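Local coordinates for protein aspartate aminotransferase (Thermotoga maritima, PDB 1O4S) that catalyses the reversible, pyridoxal-5'-phosphate-dependent transfer of an amino group between L-aspartate and 2-oxoglutarate, giving oxaloacetate and L-glutamate, and works as a homodimer, at residues 152-155 and 161-164; 178-183 and 189-194; 208-213 and 226-231. All blocks are in the same frame, centred on the assembly; numbering follows the deposited sequence.

Contact 1: residues 152-155 and 161-164; sequences VETF and QPSL
Thr154 and Pro162 carry the apolar part of this small contact, in which the chain leaves strand 148-153, turns through a short loop and comes back past its own strand end before entering helix 164-170. The methyl CG2 of Thr154 does the touching: it lies 3.8 Å from CA of Pro162 and 4.1 Å from CB of the same ring, and also rests against the carbonyl carbon of Gln161. A chi1 of 64° splits the two branches of the threonine, setting CG2 anti to the carbonyl carbon and facing Pro162, while OG1 is left to hydrogen-bond to the backbone O of Ser132. A β-branched residue with one methyl and one hydroxyl suits this place, since it packs on one neighbour and bonds to another. Proline suits its partner position as a compact, stiff ring with no amide hydrogen to satisfy.

The polar link between the segments is indirect. One water accepts from the backbone N of Phe155 at 2.9 Å and donates to the backbone O of Gln161 at 2.8 Å, joining two stretches of main chain whose nearest CA atoms, those of Thr154 and Pro162, are 5.8 Å apart. The CA-CB bond of Gln161 points away from Thr154, and its NE2 hydrogen-bonds to the backbone O of Val190.

Capping forms the third kind of interaction. Ser163 is the N-cap of helix 164-170, its OG bonded to the backbone N of Glu166, a usual role for a short hydroxyl side chain.

In the large domain, strand 148-153 is the outermost strand on its side of the chain's seven-stranded sheet, paired with strand 127-132; Pro162 leans on Phe131 of that strand and on Phe195 of helix 193-206, while Val152 packs against Glu166 and Leu170 of helix 164-170.

Contact 2: residues 178-183 and 189-194; sequences VLINSP and VVYRRE. With PLP (pyridoxal-5'-phosphate), chain M.
Ser182 and Tyr191 join the two sides of the loop that leads from strand 175-180 into helix 193-206, the first half of a beta-alpha-beta unit completed by strand 209-213. The tight part centres on the serine hydroxyl. With OG anti to the backbone N (chi1 176°), the oxygen is aimed across the loop and accepts a nearly straight bond from the backbone N of Tyr191, 2.9 Å long with an angle of 165° at the hydrogen. A small side chain with a hydroxyl suits this spot, because OG also comes within 3.3 Å of CA of Val190.

Apolar groups close in around this bond. The tyrosine ring presents its edge to Ile180, whose CG2 lies in the ring plane 4.0 Å from CE2, and CB of Ser182 approaches the same ring obliquely. Pro183, which follows a cis peptide bond, lies side by side with Val190, CG to CG2 at 3.9 Å; its CA makes a CH···O contact of 3.4 Å with the backbone O of Val189.

The looser parts are bridged by water. OG of Ser182 donates to one water that in turn donates to the backbone O of Tyr191, so the hydroxyl holds the backbone N of Tyr191 directly and its carbonyl O through the water. A second water sits between the phenol OH of Tyr191 and the backbone N of Asn181. Farther along, Arg192, Arg193 and Glu194 are exposed where the helix begins, as suits charged side chains.

Asn181 turns the other way, into the cofactor pocket. Its amide is fixed at both ends, ND2 bonding to the backbone O of Asp213 and OD1 accepting from the backbone N of Asn185, which sets OD1 3.4 Å from the methyl carbon C2A of pyridoxal phosphate.

Contact 3: residues 208-213 and 226-231; sequences FYIISD and TSILDV. With PLP (pyridoxal-5'-phosphate), chain M.
In the beta-alpha-beta unit formed by strand 209-213, the short helix 228-231 and strand 238-243, Ile210 and Ser212 on one face of the first strand meet Ile228 at the start of the helix. Ile228 straddles the two: its CG1 lies 4.0 Å from CG2 of Ile210, the two isoleucines crossing at a slant, while its CG2 reaches 3.7 Å from CB of Ser212. Because CG1 of Ile228 is anti to the backbone N (chi1 -157°), its longer arm runs to Ile210 and its methyl branch is left for the serine. Serine is short enough to let that methyl approach, and its OG bonds to OE2 of Glu214, an oxygen that is also hydrogen-bonded to the backbone N of Ile228.

The helix is weakly bonded but opens with a capping box. OG of Ser227 accepts from the backbone N of Leu229 at 3.0 Å, and OD1 of Asp230 accepts from the backbone N of Ser227 at 2.9 Å, nearly straight along the hydrogen but 30° out of the carboxylate plane.

Next after Ser212, at the C-terminal end of the strand, stands Asp213, the aspartate that faces the pyridine nitrogen in fold type I aminotransferases. OD2 comes within 2.6 Å of N1 of pyridoxal phosphate and is also hydrogen-bonded to the hydroxyl of Tyr138. An alanine here would take away the carboxylate and is likely to leave N1 of the cofactor and the Tyr138 hydroxyl without their shared partner. The other carboxylate oxygen, OD1, makes a weak hydrogen bond with the backbone N of Val215.

How the contacts relate
The three contacts follow one another along the chain and all reach the same large-domain sheet. Contacts 1 and 2, with centres about 10 Å apart, touch directly: CD of Pro162 packs 3.6 Å from CE1 of Tyr191. Contacts 2 and 3 are closer, about 8 Å between centres, because strands 175-180 and 209-213 are neighbours; Ile180 O and Asp213 N are 2.9 Å apart. Contacts 1 and 3 do not meet, their nearest atoms lying about 7 Å apart. Only contacts 2 and 3 touch the cofactor, whereas the Thr154 side chain is about 14 Å from it. Ser245 and Arg254 of the same chain, and Tyr74 of the second subunit, also bond to the cofactor.

Contact 1: residues 152-155 and 161-164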
loop_
_atom_site.group_PDB
_atom_site.type_symbol
_atom_site.label_atom_id
_atom_site.label_comp_id
_atom_site.label_asym_id
_atom_site.label_seq_id
_atom_site.Cartn_x
_atom_site.Cartn_y
_atom_site.Cartn_z
ATOM N N VAL B 152 -21.102 8.991 15.414
ATOM C CA VAL B 152 -21.971 10.062 15.843
ATOM C C VAL B 152 -22.806 10.381 14.623
ATOM O O VAL B 152 -22.285 10.902 13.633
ATOM C CB VAL B 152 -21.176 11.305 16.324
ATOM C CG1 VAL B 152 -22.107 12.477 16.590
ATOM C CG2 VAL B 152 -20.369 10.957 17.566
ATOM N N GLU B 153 -24.095 10.047 14.701
ATOM C CA GLU B 153 -25.023 10.282 13.621
ATOM C C GLU B 153 -25.408 11.768 13.480
ATOM O O GLU B 153 -25.639 12.464 14.472
ATOM C CB GLU B 153 -26.276 9.449 13.834
ATOM C CG GLU B 153 -27.208 9.405 12.629
ATOM C CD GLU B 153 -28.490 8.635 12.906
ATOM O OE1 GLU B 153 -29.282 8.438 11.944
ATOM O OE2 GLU B 153 -28.718 8.241 14.080
ATOM N N THR B 154 -25.466 12.216 12.231
ATOM C CA THR B 154 -25.958 13.536 11.857
ATOM C C THR B 154 -27.189 13.392 10.985
ATOM O O THR B 154 -27.446 12.337 10.412
ATOM C CB THR B 154 -24.884 14.392 11.111
ATOM O OG1 THR B 154 -24.520 13.787 9.865
ATOM C CG2 THR B 154 -23.586 14.481 11.897
ATOM N N PHE B 155 -27.929 14.480 10.864
ATOM C CA PHE B 155 -29.301 14.431 10.354
ATOM C C PHE B 155 -29.512 15.438 9.248
ATOM O O PHE B 155 -28.945 16.526 9.285
ATOM C CB PHE B 155 -30.305 14.662 11.508
ATOM C CG PHE B 155 -30.134 13.686 12.640
ATOM C CD1 PHE B 155 -30.689 12.413 12.562
ATOM C CD2 PHE B 155 -29.356 14.012 13.751
ATOM C CE1 PHE B 155 -30.493 11.488 13.574
ATOM C CE2 PHE B 155 -29.160 13.091 14.770
ATOM C CZ PHE B 155 -29.731 11.827 14.685
ATOM N N GLN B 161 -24.886 18.541 9.827
ATOM C CA GLN B 161 -23.853 19.229 10.595
ATOM C C GLN B 161 -23.721 18.564 11.963
ATOM O O GLN B 161 -24.718 18.356 12.661
ATOM C CB GLN B 161 -24.168 20.716 10.775
ATOM C CG GLN B 161 -24.294 21.505 9.469
ATOM C CD GLN B 161 -22.977 21.575 8.702
ATOM O OE1 GLN B 161 -21.910 21.712 9.310
ATOM N NE2 GLN B 161 -23.054 21.489 7.377
ATOM N N PRO B 162 -22.496 18.189 12.317
ATOM C CA PRO B 162 -22.226 17.603 13.625
ATOM C C PRO B 162 -22.350 18.633 14.748
ATOM O O PRO B 162 -22.099 19.836 14.564
ATOM C CB PRO B 162 -20.804 17.095 13.494
ATOM C CG PRO B 162 -20.219 17.824 12.358
ATOM C CD PRO B 162 -21.284 18.286 11.491
ATOM N N SER B 163 -22.764 18.132 15.906
ATOM C CA SER B 163 -22.995 18.941 17.083
ATOM C C SER B 163 -21.743 18.887 17.966
ATOM O O SER B 163 -21.360 17.826 18.452
ATOM C CB SER B 163 -24.230 18.427 17.806
ATOM O OG SER B 163 -24.328 19.011 19.085
ATOM N N LEU B 164 -21.094 20.033 18.127
ATOM C CA LEU B 164 -19.849 20.136 18.878
ATOM C C LEU B 164 -20.090 19.828 20.343
ATOM O O LEU B 164 -19.287 19.189 21.049
ATOM C CB LEU B 164 -19.341 21.557 18.758
ATOM C CG LEU B 164 -17.987 21.903 19.349
ATOM C CD1 LEU B 164 -16.891 21.210 18.558
ATOM C CD2 LEU B 164 -17.823 23.449 19.352
HETATM O O HOH W 1 -26.827 16.547 12.634
#

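Contact 2: residues 178-183 and 189-194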
loop_
_atom_site.group_PDB
_atom_site.type_symbol
_atom_site.label_atom_id
_atom_site.label_comp_id
_atom_site.label_asym_id
_atom_site.label_seq_id
_atom_site.Cartn_x
_atom_site.Cartn_y
_atom_site.Cartn_z
ATOM N N VAL B 178 -10.663 12.429 16.455
ATOM C CA VAL B 178 -11.917 12.713 15.834
ATOM C C VAL B 178 -11.626 12.903 14.342
ATOM O O VAL B 178 -10.781 13.716 13.938
ATOM C CB VAL B 178 -12.576 13.949 16.430
ATOM C CG1 VAL B 178 -13.865 14.336 15.629
ATOM C CG2 VAL B 178 -12.881 13.737 17.919
ATOM N N LEU B 179 -12.351 12.133 13.539
ATOM C CA LEU B 179 -12.212 12.112 12.100
ATOM C C LEU B 179 -13.272 12.994 11.435
ATOM O O LEU B 179 -14.470 12.760 11.592
ATOM C CB LEU B 179 -12.392 10.682 11.604
ATOM C CG LEU B 179 -12.326 10.502 10.091
ATOM C CD1 LEU B 179 -10.962 10.911 9.563
ATOM C CD2 LEU B 179 -12.659 9.049 9.741
ATOM N N ILE B 180 -12.827 13.960 10.645
ATOM C CA ILE B 180 -13.740 14.775 9.850
ATOM C C ILE B 180 -13.436 14.653 8.355
ATOM O O ILE B 180 -12.311 14.506 7.947
ATOM C CB ILE B 180 -13.734 16.274 10.306
ATOM C CG1 ILE B 180 -12.328 16.861 10.242
ATOM C CG2 ILE B 180 -14.379 16.423 11.730
ATOM C CD1 ILE B 180 -12.259 18.360 10.468
ATOM N N ASN B 181 -14.486 14.704 7.565
ATOM C CA ASN B 181 -14.447 14.582 6.129
ATOM C C ASN B 181 -15.346 15.668 5.520
ATOM O O ASN B 181 -16.568 15.477 5.319
ATOM C CB ASN B 181 -14.957 13.210 5.728
ATOM C CG ASN B 181 -15.076 13.039 4.210
ATOM O OD1 ASN B 181 -15.988 12.353 3.743
ATOM N ND2 ASN B 181 -14.126 13.601 3.445
ATOM N N SER B 182 -14.721 16.802 5.232
ATOM C CA SER B 182 -15.390 17.950 4.655
ATOM C C SER B 182 -14.507 18.467 3.513
ATOM O O SER B 182 -13.309 18.696 3.741
ATOM C CB SER B 182 -15.617 19.022 5.728
ATOM O OG SER B 182 -16.180 20.182 5.170
ATOM N N PRO B 183 -15.043 18.617 2.292
ATOM C CA PRO B 183 -16.415 18.209 1.904
ATOM C C PRO B 183 -16.711 16.717 2.011
ATOM O O PRO B 183 -15.830 15.851 1.840
ATOM C CB PRO B 183 -16.532 18.661 0.428
ATOM C CG PRO B 183 -15.419 19.669 0.229
ATOM C CD PRO B 183 -14.310 19.227 1.164
ATOM N N VAL B 189 -21.885 17.858 2.034
ATOM C CA VAL B 189 -21.876 19.038 2.882
ATOM C C VAL B 189 -20.454 19.424 3.250
ATOM O O VAL B 189 -19.515 18.633 3.151
ATOM C CB VAL B 189 -22.725 18.911 4.174
ATOM C CG1 VAL B 189 -24.163 18.525 3.829
ATOM C CG2 VAL B 189 -22.070 17.936 5.197
ATOM N N VAL B 190 -20.343 20.672 3.686
ATOM C CA VAL B 190 -19.112 21.291 4.089
ATOM C C VAL B 190 -19.363 21.758 5.524
ATOM O O VAL B 190 -20.346 22.425 5.810
ATOM C CB VAL B 190 -18.841 22.454 3.134
ATOM C CG1 VAL B 190 -18.156 23.606 3.813
ATOM C CG2 VAL B 190 -18.083 22.011 1.900
ATOM N N TYR B 191 -18.471 21.402 6.432
ATOM C CA TYR B 191 -18.636 21.717 7.839
ATOM C C TYR B 191 -18.380 23.195 8.132
ATOM O O TYR B 191 -17.473 23.801 7.572
ATOM C CB TYR B 191 -17.712 20.839 8.683
ATOM C CG TYR B 191 -18.119 19.375 8.805
ATOM C CD1 TYR B 191 -19.319 18.892 8.267
ATOM C CD2 TYR B 191 -17.308 18.472 9.501
ATOM C CE1 TYR B 191 -19.688 17.524 8.403
ATOM C CE2 TYR B 191 -17.681 17.111 9.654
ATOM C CZ TYR B 191 -18.866 16.657 9.101
ATOM O OH TYR B 191 -19.248 15.353 9.254
ATOM N N ARG B 192 -19.181 23.729 9.063
ATOM C CA ARG B 192 -19.235 25.135 9.389
ATOM C C ARG B 192 -17.961 25.510 10.119
ATOM O O ARG B 192 -17.388 24.701 10.842
ATOM C CB ARG B 192 -20.454 25.425 10.301
ATOM C CG ARG B 192 -21.860 25.161 9.681
ATOM C CD ARG B 192 -22.410 26.296 8.733
ATOM N NE ARG B 192 -23.254 27.299 9.414
ATOM C CZ ARG B 192 -23.809 28.379 8.827
ATOM N NH1 ARG B 192 -23.622 28.644 7.531
ATOM N NH2 ARG B 192 -24.558 29.208 9.547
ATOM N N ARG B 193 -17.532 26.748 9.927
ATOM C CA ARG B 193 -16.318 27.257 10.532
ATOM C C ARG B 193 -16.385 27.206 12.068
ATOM O O ARG B 193 -15.423 26.848 12.729
ATOM C CB ARG B 193 -16.084 28.694 10.046
ATOM C CG ARG B 193 -14.851 29.348 10.643
ATOM C CD ARG B 193 -14.548 30.743 10.127
ATOM N NE ARG B 193 -13.249 31.183 10.652
ATOM C CZ ARG B 193 -12.081 31.169 9.986
ATOM N NH1 ARG B 193 -12.005 30.769 8.706
ATOM N NH2 ARG B 193 -10.974 31.581 10.616
ATOM N N GLU B 194 -17.535 27.586 12.617
ATOM C CA GLU B 194 -17.797 27.586 14.061
ATOM C C GLU B 194 -17.584 26.194 14.704
ATOM O O GLU B 194 -16.971 26.070 15.773
ATOM C CB GLU B 194 -19.212 28.166 14.350
ATOM C CG GLU B 194 -20.180 28.266 13.134
ATOM C CD GLU B 194 -19.814 29.344 12.075
ATOM O OE1 GLU B 194 -19.952 29.085 10.846
ATOM O OE2 GLU B 194 -19.397 30.471 12.461
HETATM N N1 PLP M . -11.913 9.913 1.364
HETATM C C2 PLP M . -13.129 9.938 0.711
HETATM C C2A PLP M . -14.318 10.263 1.567
HETATM C C3 PLP M . -13.228 9.640 -0.658
HETATM O O3 PLP M . -14.316 9.678 -1.220
HETATM C C4 PLP M . -12.069 9.366 -1.401
HETATM C C4A PLP M . -12.173 9.064 -2.912
HETATM C C5 PLP M . -10.844 9.374 -0.691
HETATM C C6 PLP M . -10.794 9.640 0.676
HETATM C C5A PLP M . -9.476 9.107 -1.281
HETATM O O4P PLP M . -9.193 8.082 -2.218
HETATM P P PLP M . -7.742 7.905 -2.872
HETATM O O1P PLP M . -8.113 7.515 -4.255
HETATM O O2P PLP M . -6.980 9.160 -2.764
HETATM O O3P PLP M . -7.246 6.771 -2.064
HETATM O O HOH W 2 -17.109 13.687 8.575
HETATM O O HOH W 3 -15.444 22.822 5.994
#

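Contact 3: residues 208-213 and 226-231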
loop_
_atom_site.group_PDB
_atom_site.type_symbol
_atom_site.label_atom_id
_atom_site.label_comp_id
_atom_site.label_asym_id
_atom_site.label_seq_id
_atom_site.Cartn_x
_atom_site.Cartn_y
_atom_site.Cartn_z
ATOM N N PHE B 208 -6.723 15.184 22.050
ATOM C CA PHE B 208 -6.916 14.255 20.946
ATOM C C PHE B 208 -6.516 14.894 19.613
ATOM O O PHE B 208 -6.418 16.115 19.511
ATOM C CB PHE B 208 -8.363 13.692 20.904
ATOM C CG PHE B 208 -9.447 14.724 20.619
ATOM C CD1 PHE B 208 -9.755 15.102 19.317
ATOM C CD2 PHE B 208 -10.191 15.288 21.666
ATOM C CE1 PHE B 208 -10.768 16.040 19.055
ATOM C CE2 PHE B 208 -11.213 16.227 21.411
ATOM C CZ PHE B 208 -11.496 16.603 20.111
ATOM N N TYR B 209 -6.278 14.046 18.614
ATOM C CA TYR B 209 -5.918 14.475 17.262
ATOM C C TYR B 209 -7.141 14.690 16.421
ATOM O O TYR B 209 -8.142 13.969 16.562
ATOM C CB TYR B 209 -5.074 13.425 16.552
ATOM C CG TYR B 209 -3.672 13.332 17.057
ATOM C CD1 TYR B 209 -2.700 14.207 16.607
ATOM C CD2 TYR B 209 -3.306 12.348 17.984
ATOM C CE1 TYR B 209 -1.404 14.131 17.077
ATOM C CE2 TYR B 209 -1.993 12.242 18.454
ATOM C CZ TYR B 209 -1.048 13.143 17.998
ATOM O OH TYR B 209 0.258 13.076 18.461
ATOM N N ILE B 210 -7.066 15.685 15.544
ATOM C CA ILE B 210 -8.092 15.871 14.532
ATOM C C ILE B 210 -7.493 15.371 13.234
ATOM O O ILE B 210 -6.475 15.885 12.791
ATOM C CB ILE B 210 -8.514 17.344 14.386
ATOM C CG1 ILE B 210 -9.174 17.845 15.680
ATOM C CG2 ILE B 210 -9.477 17.494 13.182
ATOM C CD1 ILE B 210 -9.483 19.305 15.647
ATOM N N ILE B 211 -8.126 14.352 12.662
ATOM C CA ILE B 211 -7.764 13.811 11.364
ATOM C C ILE B 211 -8.766 14.346 10.357
ATOM O O ILE B 211 -9.959 14.084 10.463
ATOM C CB ILE B 211 -7.792 12.289 11.380
ATOM C CG1 ILE B 211 -6.840 11.734 12.461
ATOM C CG2 ILE B 211 -7.438 11.767 10.001
ATOM C CD1 ILE B 211 -6.994 10.245 12.710
ATOM N N SER B 212 -8.273 15.096 9.373
ATOM C CA SER B 212 -9.130 15.787 8.419
ATOM C C SER B 212 -8.880 15.341 6.995
ATOM O O SER B 212 -7.812 15.581 6.451
ATOM C CB SER B 212 -8.947 17.300 8.508
ATOM O OG SER B 212 -9.991 17.911 7.793
ATOM N N ASP B 213 -9.885 14.692 6.423
ATOM C CA ASP B 213 -9.848 14.153 5.078
ATOM C C ASP B 213 -10.489 15.168 4.153
ATOM O O ASP B 213 -11.722 15.210 4.007
ATOM C CB ASP B 213 -10.630 12.841 5.056
ATOM C CG ASP B 213 -10.649 12.172 3.686
ATOM O OD1 ASP B 213 -10.151 12.775 2.688
ATOM O OD2 ASP B 213 -11.178 11.035 3.538
ATOM N N THR B 226 -14.407 25.743 4.692
ATOM C CA THR B 226 -13.394 25.976 5.707
ATOM C C THR B 226 -12.586 24.689 5.883
ATOM O O THR B 226 -13.156 23.619 6.136
ATOM C CB THR B 226 -14.068 26.320 7.041
ATOM O OG1 THR B 226 -14.952 27.448 6.882
ATOM C CG2 THR B 226 -13.043 26.766 8.048
ATOM N N SER B 227 -11.270 24.812 5.769
ATOM C CA SER B 227 -10.343 23.715 6.012
ATOM C C SER B 227 -10.003 23.729 7.483
ATOM O O SER B 227 -10.025 24.790 8.106
ATOM C CB SER B 227 -9.066 23.928 5.207
ATOM O OG SER B 227 -8.057 23.036 5.577
ATOM N N ILE B 228 -9.671 22.570 8.037
ATOM C CA ILE B 228 -9.116 22.540 9.383
ATOM C C ILE B 228 -7.863 23.424 9.455
ATOM O O ILE B 228 -7.539 23.959 10.511
ATOM C CB ILE B 228 -8.799 21.093 9.859
ATOM C CG1 ILE B 228 -8.763 21.022 11.411
ATOM C CG2 ILE B 228 -7.467 20.578 9.254
ATOM C CD1 ILE B 228 -10.097 21.361 12.092
ATOM N N LEU B 229 -7.159 23.556 8.339
ATOM C CA LEU B 229 -5.994 24.445 8.257
ATOM C C LEU B 229 -6.334 25.969 8.208
ATOM O O LEU B 229 -5.438 26.802 8.368
ATOM C CB LEU B 229 -5.129 24.054 7.068
ATOM C CG LEU B 229 -4.646 22.589 7.061
ATOM C CD1 LEU B 229 -3.658 22.401 5.922
ATOM C CD2 LEU B 229 -4.015 22.143 8.361
ATOM N N ASP B 230 -7.606 26.308 7.978
ATOM C CA ASP B 230 -8.123 27.681 8.175
ATOM C C ASP B 230 -8.295 28.088 9.652
ATOM O O ASP B 230 -8.193 29.269 9.994
ATOM C CB ASP B 230 -9.471 27.851 7.454
ATOM C CG ASP B 230 -9.323 27.999 5.919
ATOM O OD1 ASP B 230 -10.162 27.439 5.186
ATOM O OD2 ASP B 230 -8.422 28.670 5.373
ATOM N N VAL B 231 -8.555 27.103 10.512
ATOM C CA VAL B 231 -8.867 27.338 11.932
ATOM C C VAL B 231 -7.813 26.810 12.930
ATOM O O VAL B 231 -7.959 26.961 14.138
ATOM C CB VAL B 231 -10.251 26.750 12.293
ATOM C CG1 VAL B 231 -11.353 27.464 11.500
ATOM C CG2 VAL B 231 -10.307 25.246 12.051
HETATM N N1 PLP M . -11.913 9.913 1.364
HETATM C C2 PLP M . -13.129 9.938 0.711
HETATM C C2A PLP M . -14.318 10.263 1.567
HETATM C C3 PLP M . -13.228 9.640 -0.658
HETATM O O3 PLP M . -14.316 9.678 -1.220
HETATM C C4 PLP M . -12.069 9.366 -1.401
HETATM C C4A PLP M . -12.173 9.064 -2.912
HETATM C C5 PLP M . -10.844 9.374 -0.691
HETATM C C6 PLP M . -10.794 9.640 0.676
HETATM C C5A PLP M . -9.476 9.107 -1.281
HETATM O O4P PLP M . -9.193 8.082 -2.218
HETATM P P PLP M . -7.742 7.905 -2.872
HETATM O O1P PLP M . -8.113 7.515 -4.255
HETATM O O2P PLP M . -6.980 9.160 -2.764
HETATM O O3P PLP M . -7.246 6.771 -2.064
#